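Local coordinates for CIR protein (Plasmodium chabaudi chabaudi, PDB 6ZYV) that is of unknown function but belongs to the variant Plasmodium-interspersed repeat (PIR) family, whose ectodomain is probably displayed by infected red blood cells, at residues A[157-171]-A[214-226]. The protein carries 5 engineered substitutions. Sequence-based numbering, arbitrary orientation.
Sequences FYDIFKSLCNMYNEL and ILSNGYDNLIKKC
Tyr168 reaches across to the backbone of 214-226 and donates a hydrogen bond from its phenol hydroxyl to a carbonyl, OH to Gly218 O being 2.6 Å. The hydroxyl lies in the carbonyl plane on a lone pair (C=O...donor angle 131°), leaving that oxygen able to accept the helical bond from Leu222 N as well. Asn221 then donates to the same phenol oxygen, ND2 to Tyr168 OH at 3.0 Å and nearly straight (162°), with amide and ring almost coplanar. A second bond from Asn221 ND2 to Asp6 OD1 ties this pair to the N-terminal segment. Leu222 CD2 sits over the centre of one Tyr168 face, 4.1 Å from the ring centroid, a CH-pi contact that packs the ring against the helix it bonds.

Leu222 CD2 also meets Leu171 CD2 at 4.0 Å, and Met167 SD touches Leu222 CD1. Further toward the N-terminal ends, Leu164 CD2 lies 3.8 Å from Gly218 C; the glycine, having no side chain, lets the leucine settle directly on the backbone. Leu215 is a knob in the hole formed by Phe157, Ile160, Phe161 and Leu164: CD1 is 3.4 Å from Phe157 CE1, while CD2 packs by the Phe161 backbone. Ile214 CG2 meets Phe161 CD1 at 3.5 Å.

Disulfides Cys165-Cys12 and Cys226-Cys181 tether the two helices to helices 8-20 and 181-198. The axes approach to 10.5 Å at 15°, a nearly parallel helix pair with one knob-into-hole, at Leu215, joined through the intervening helices in the all-helical PIR ectodomain.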
loop_
_atom_site.group_PDB
_atom_site.type_symbol
_atom_site.label_atom_id
_atom_site.label_comp_id
_atom_site.label_asym_id
_atom_site.label_seq_id
_atom_site.Cartn_x
_atom_site.Cartn_y
_atom_site.Cartn_z
ATOM N N PHE A 157 -2.535 -2.309 11.426
ATOM C CA PHE A 157 -3.507 -1.870 10.428
ATOM C C PHE A 157 -3.133 -2.463 9.061
ATOM O O PHE A 157 -4.009 -2.896 8.301
ATOM C CB PHE A 157 -3.549 -0.320 10.391
ATOM C CG PHE A 157 -4.449 0.285 9.348
ATOM C CD1 PHE A 157 -5.776 0.573 9.629
ATOM C CD2 PHE A 157 -3.975 0.559 8.082
ATOM C CE1 PHE A 157 -6.600 1.147 8.663
ATOM C CE2 PHE A 157 -4.805 1.123 7.117
ATOM C CZ PHE A 157 -6.113 1.396 7.409
ATOM N N TYR A 158 -1.831 -2.500 8.759
ATOM C CA TYR A 158 -1.301 -3.075 7.521
ATOM C C TYR A 158 -1.610 -4.569 7.424
ATOM O O TYR A 158 -1.908 -5.051 6.346
ATOM C CB TYR A 158 0.229 -2.845 7.423
ATOM C CG TYR A 158 0.762 -3.213 6.057
ATOM C CD1 TYR A 158 0.591 -2.366 4.974
ATOM C CD2 TYR A 158 1.330 -4.455 5.823
ATOM C CE1 TYR A 158 1.038 -2.710 3.698
ATOM C CE2 TYR A 158 1.755 -4.825 4.540
ATOM C CZ TYR A 158 1.620 -3.940 3.479
ATOM O OH TYR A 158 2.037 -4.283 2.207
ATOM N N ASP A 159 -1.562 -5.303 8.542
ATOM C CA ASP A 159 -1.942 -6.720 8.566
ATOM C C ASP A 159 -3.422 -6.904 8.171
ATOM O O ASP A 159 -3.748 -7.843 7.453
ATOM C CB ASP A 159 -1.670 -7.334 9.940
ATOM C CG ASP A 159 -0.190 -7.624 10.154
ATOM O OD1 ASP A 159 0.517 -7.903 9.155
ATOM O OD2 ASP A 159 0.270 -7.564 11.320
ATOM N N ILE A 160 -4.305 -5.992 8.603
ATOM C CA ILE A 160 -5.713 -6.017 8.204
ATOM C C ILE A 160 -5.819 -5.761 6.682
ATOM O O ILE A 160 -6.556 -6.455 5.989
ATOM C CB ILE A 160 -6.529 -4.983 9.012
ATOM C CG1 ILE A 160 -6.377 -5.225 10.537
ATOM C CG2 ILE A 160 -7.993 -4.981 8.578
ATOM C CD1 ILE A 160 -6.875 -6.572 11.003
ATOM N N PHE A 161 -5.058 -4.785 6.172
ATOM C CA PHE A 161 -5.022 -4.470 4.750
ATOM C C PHE A 161 -4.556 -5.687 3.930
ATOM O O PHE A 161 -5.077 -5.961 2.848
ATOM C CB PHE A 161 -4.088 -3.265 4.518
ATOM C CG PHE A 161 -3.852 -2.941 3.070
ATOM C CD1 PHE A 161 -4.884 -2.509 2.267
ATOM C CD2 PHE A 161 -2.603 -3.093 2.507
ATOM C CE1 PHE A 161 -4.669 -2.207 0.935
ATOM C CE2 PHE A 161 -2.391 -2.782 1.169
ATOM C CZ PHE A 161 -3.426 -2.347 0.393
ATOM N N LYS A 162 -3.566 -6.411 4.462
ATOM C CA LYS A 162 -3.024 -7.620 3.854
ATOM C C LYS A 162 -4.103 -8.705 3.770
ATOM O O LYS A 162 -4.213 -9.361 2.744
ATOM C CB LYS A 162 -1.829 -8.133 4.670
ATOM C CG LYS A 162 -0.474 -7.762 4.083
ATOM C CD LYS A 162 0.624 -8.796 4.411
ATOM C CE LYS A 162 0.907 -8.942 5.897
ATOM N NZ LYS A 162 2.177 -9.697 6.154
ATOM N N SER A 163 -4.913 -8.871 4.830
ATOM C CA SER A 163 -6.026 -9.824 4.856
ATOM C C SER A 163 -7.075 -9.461 3.807
ATOM O O SER A 163 -7.647 -10.353 3.177
ATOM C CB SER A 163 -6.675 -9.863 6.229
ATOM O OG SER A 163 -5.810 -10.504 7.146
ATOM N N LEU A 164 -7.312 -8.155 3.601
ATOM C CA LEU A 164 -8.230 -7.694 2.573
ATOM C C LEU A 164 -7.646 -8.035 1.190
ATOM O O LEU A 164 -8.373 -8.538 0.331
ATOM C CB LEU A 164 -8.443 -6.183 2.715
ATOM C CG LEU A 164 -9.331 -5.522 1.676
ATOM C CD1 LEU A 164 -10.746 -6.167 1.680
ATOM C CD2 LEU A 164 -9.430 -4.021 1.967
ATOM N N CYS A 165 -6.329 -7.814 0.993
ATOM C CA CYS A 165 -5.627 -8.135 -0.255
ATOM C C CYS A 165 -5.672 -9.630 -0.573
ATOM O O CYS A 165 -5.768 -9.990 -1.737
ATOM C CB CYS A 165 -4.197 -7.594 -0.247
ATOM S SG CYS A 165 -4.078 -5.830 -0.636
ATOM N N ASN A 166 -5.666 -10.498 0.446
ATOM C CA ASN A 166 -5.764 -11.943 0.224
ATOM C C ASN A 166 -7.120 -12.303 -0.385
ATOM O O ASN A 166 -7.177 -13.152 -1.275
ATOM C CB ASN A 166 -5.513 -12.732 1.509
ATOM C CG ASN A 166 -4.085 -12.618 1.997
ATOM O OD1 ASN A 166 -3.137 -12.459 1.213
ATOM N ND2 ASN A 166 -3.890 -12.699 3.313
ATOM N N MET A 167 -8.207 -11.618 0.044
ATOM C CA MET A 167 -9.526 -11.867 -0.534
ATOM C C MET A 167 -9.569 -11.389 -1.996
ATOM O O MET A 167 -10.129 -12.072 -2.844
ATOM C CB MET A 167 -10.631 -11.218 0.311
ATOM C CG MET A 167 -10.743 -11.817 1.696
ATOM S SD MET A 167 -12.209 -11.192 2.548
ATOM C CE MET A 167 -11.695 -9.526 2.827
ATOM N N TYR A 168 -8.932 -10.243 -2.300
ATOM C CA TYR A 168 -8.840 -9.747 -3.682
ATOM C C TYR A 168 -8.095 -10.738 -4.589
ATOM O O TYR A 168 -8.480 -10.922 -5.743
ATOM C CB TYR A 168 -8.162 -8.370 -3.746
ATOM C CG TYR A 168 -9.122 -7.209 -3.600
ATOM C CD1 TYR A 168 -9.440 -6.698 -2.347
ATOM C CD2 TYR A 168 -9.725 -6.636 -4.709
ATOM C CE1 TYR A 168 -10.302 -5.620 -2.203
ATOM C CE2 TYR A 168 -10.612 -5.573 -4.578
ATOM C CZ TYR A 168 -10.898 -5.064 -3.319
ATOM O OH TYR A 168 -11.766 -4.010 -3.149
ATOM N N ASN A 169 -7.036 -11.369 -4.064
ATOM C CA ASN A 169 -6.246 -12.367 -4.796
ATOM C C ASN A 169 -7.097 -13.607 -5.039
ATOM O O ASN A 169 -7.023 -14.186 -6.114
ATOM C CB ASN A 169 -4.974 -12.751 -4.015
ATOM C CG ASN A 169 -4.138 -13.840 -4.675
ATOM O OD1 ASN A 169 -3.821 -14.881 -4.062
ATOM N ND2 ASN A 169 -3.779 -13.642 -5.953
ATOM N N GLU A 170 -7.898 -14.019 -4.051
ATOM C CA GLU A 170 -8.784 -15.160 -4.199
ATOM C C GLU A 170 -9.833 -14.894 -5.270
ATOM O O GLU A 170 -10.068 -15.740 -6.127
ATOM C CB GLU A 170 -9.448 -15.512 -2.862
ATOM C CG GLU A 170 -8.534 -16.222 -1.890
ATOM C CD GLU A 170 -7.904 -17.462 -2.490
ATOM O OE1 GLU A 170 -8.665 -18.369 -2.905
ATOM O OE2 GLU A 170 -6.656 -17.499 -2.593
ATOM N N LEU A 171 -10.426 -13.708 -5.252
ATOM C CA LEU A 171 -11.410 -13.313 -6.251
ATOM C C LEU A 171 -10.780 -13.286 -7.655
ATOM O O LEU A 171 -11.422 -13.652 -8.626
ATOM C CB LEU A 171 -11.937 -11.924 -5.882
ATOM C CG LEU A 171 -12.886 -11.284 -6.854
ATOM C CD1 LEU A 171 -14.247 -11.925 -6.763
ATOM C CD2 LEU A 171 -12.970 -9.804 -6.611
ATOM N N ILE A 214 -9.083 3.245 3.191
ATOM C CA ILE A 214 -8.367 2.144 2.540
ATOM C C ILE A 214 -9.149 0.810 2.756
ATOM O O ILE A 214 -9.383 0.047 1.808
ATOM C CB ILE A 214 -6.940 2.036 3.161
ATOM C CG1 ILE A 214 -6.051 3.243 2.800
ATOM C CG2 ILE A 214 -6.273 0.712 2.812
ATOM C CD1 ILE A 214 -4.834 3.410 3.738
ATOM N N LEU A 215 -9.580 0.571 4.011
ATOM C CA LEU A 215 -10.316 -0.633 4.341
ATOM C C LEU A 215 -11.797 -0.500 4.050
ATOM O O LEU A 215 -12.377 -1.473 3.575
ATOM C CB LEU A 215 -10.125 -0.981 5.828
ATOM C CG LEU A 215 -8.698 -1.145 6.314
ATOM C CD1 LEU A 215 -8.677 -1.457 7.816
ATOM C CD2 LEU A 215 -7.965 -2.218 5.525
ATOM N N SER A 216 -12.431 0.647 4.378
ATOM C CA SER A 216 -13.870 0.763 4.153
ATOM C C SER A 216 -14.223 0.769 2.674
ATOM O O SER A 216 -15.172 0.084 2.311
ATOM C CB SER A 216 -14.500 1.923 4.908
ATOM O OG SER A 216 -13.966 3.153 4.478
ATOM N N ASN A 217 -13.457 1.476 1.819
ATOM C CA ASN A 217 -13.731 1.447 0.384
ATOM C C ASN A 217 -13.308 0.091 -0.192
ATOM O O ASN A 217 -14.048 -0.480 -0.995
ATOM C CB ASN A 217 -13.039 2.585 -0.360
ATOM C CG ASN A 217 -13.520 3.955 0.053
ATOM O OD1 ASN A 217 -14.674 4.155 0.409
ATOM N ND2 ASN A 217 -12.636 4.932 0.011
ATOM N N GLY A 218 -12.165 -0.428 0.258
ATOM C CA GLY A 218 -11.663 -1.717 -0.202
ATOM C C GLY A 218 -12.581 -2.894 0.075
ATOM O O GLY A 218 -12.797 -3.729 -0.802
ATOM N N TYR A 219 -13.129 -2.962 1.287
ATOM C CA TYR A 219 -14.061 -4.002 1.688
ATOM C C TYR A 219 -15.401 -3.845 0.934
ATOM O O TYR A 219 -15.914 -4.820 0.401
ATOM C CB TYR A 219 -14.287 -3.982 3.211
ATOM C CG TYR A 219 -15.263 -5.038 3.679
ATOM C CD1 TYR A 219 -14.933 -6.385 3.639
ATOM C CD2 TYR A 219 -16.538 -4.690 4.116
ATOM C CE1 TYR A 219 -15.837 -7.360 4.051
ATOM C CE2 TYR A 219 -17.451 -5.653 4.516
ATOM C CZ TYR A 219 -17.100 -6.989 4.478
ATOM O OH TYR A 219 -18.016 -7.946 4.849
ATOM N N ASP A 220 -15.923 -2.616 0.824
ATOM C CA ASP A 220 -17.167 -2.348 0.107
ATOM C C ASP A 220 -17.050 -2.789 -1.353
ATOM O O ASP A 220 -17.954 -3.450 -1.869
ATOM C CB ASP A 220 -17.532 -0.851 0.163
ATOM C CG ASP A 220 -18.185 -0.374 1.452
ATOM O OD1 ASP A 220 -18.575 -1.242 2.290
ATOM O OD2 ASP A 220 -18.288 0.870 1.643
ATOM N N ASN A 221 -15.912 -2.485 -1.995
ATOM C CA ASN A 221 -15.726 -2.884 -3.382
ATOM C C ASN A 221 -15.618 -4.404 -3.483
ATOM O O ASN A 221 -16.194 -4.994 -4.394
ATOM C CB ASN A 221 -14.533 -2.187 -4.032
ATOM C CG ASN A 221 -14.311 -2.686 -5.455
ATOM O OD1 ASN A 221 -15.009 -2.261 -6.398
ATOM N ND2 ASN A 221 -13.398 -3.661 -5.632
ATOM N N LEU A 222 -14.888 -5.035 -2.555
ATOM C CA LEU A 222 -14.709 -6.483 -2.582
ATOM C C LEU A 222 -16.071 -7.254 -2.545
ATOM O O LEU A 222 -16.314 -8.125 -3.393
ATOM C CB LEU A 222 -13.770 -6.905 -1.435
ATOM C CG LEU A 222 -13.266 -8.361 -1.347
ATOM C CD1 LEU A 222 -14.241 -9.254 -0.565
ATOM C CD2 LEU A 222 -12.873 -8.942 -2.706
ATOM N N ILE A 223 -16.950 -6.897 -1.605
ATOM C CA ILE A 223 -18.213 -7.596 -1.464
ATOM C C ILE A 223 -19.166 -7.296 -2.633
ATOM O O ILE A 223 -19.922 -8.184 -3.032
ATOM C CB ILE A 223 -18.844 -7.398 -0.063
ATOM C CG1 ILE A 223 -19.322 -5.952 0.181
ATOM C CG2 ILE A 223 -17.854 -7.867 1.011
ATOM C CD1 ILE A 223 -19.878 -5.675 1.657
ATOM N N LYS A 224 -19.078 -6.099 -3.233
ATOM C CA LYS A 224 -19.849 -5.777 -4.422
ATOM C C LYS A 224 -19.384 -6.692 -5.583
ATOM O O LYS A 224 -20.212 -7.140 -6.359
ATOM C CB LYS A 224 -19.645 -4.307 -4.831
ATOM C CG LYS A 224 -20.434 -3.307 -3.995
ATOM C CD LYS A 224 -20.048 -1.872 -4.363
ATOM C CE LYS A 224 -20.855 -0.830 -3.626
ATOM N NZ LYS A 224 -20.584 0.545 -4.149
ATOM N N LYS A 225 -18.058 -6.959 -5.701
ATOM C CA LYS A 225 -17.505 -7.810 -6.754
ATOM C C LYS A 225 -17.865 -9.279 -6.524
ATOM O O LYS A 225 -18.211 -9.963 -7.475
ATOM C CB LYS A 225 -15.977 -7.623 -6.930
ATOM C CG LYS A 225 -15.567 -6.246 -7.463
ATOM C CD LYS A 225 -16.132 -5.953 -8.867
ATOM C CE LYS A 225 -15.881 -4.528 -9.334
ATOM N NZ LYS A 225 -16.175 -4.349 -10.793
ATOM N N CYS A 226 -17.843 -9.759 -5.274
ATOM C CA CYS A 226 -18.258 -11.136 -4.977
ATOM C C CYS A 226 -19.711 -11.329 -5.325
ATOM O O CYS A 226 -20.051 -12.335 -5.939
ATOM C CB CYS A 226 -17.990 -11.497 -3.524
ATOM S SG CYS A 226 -16.239 -11.756 -3.150
#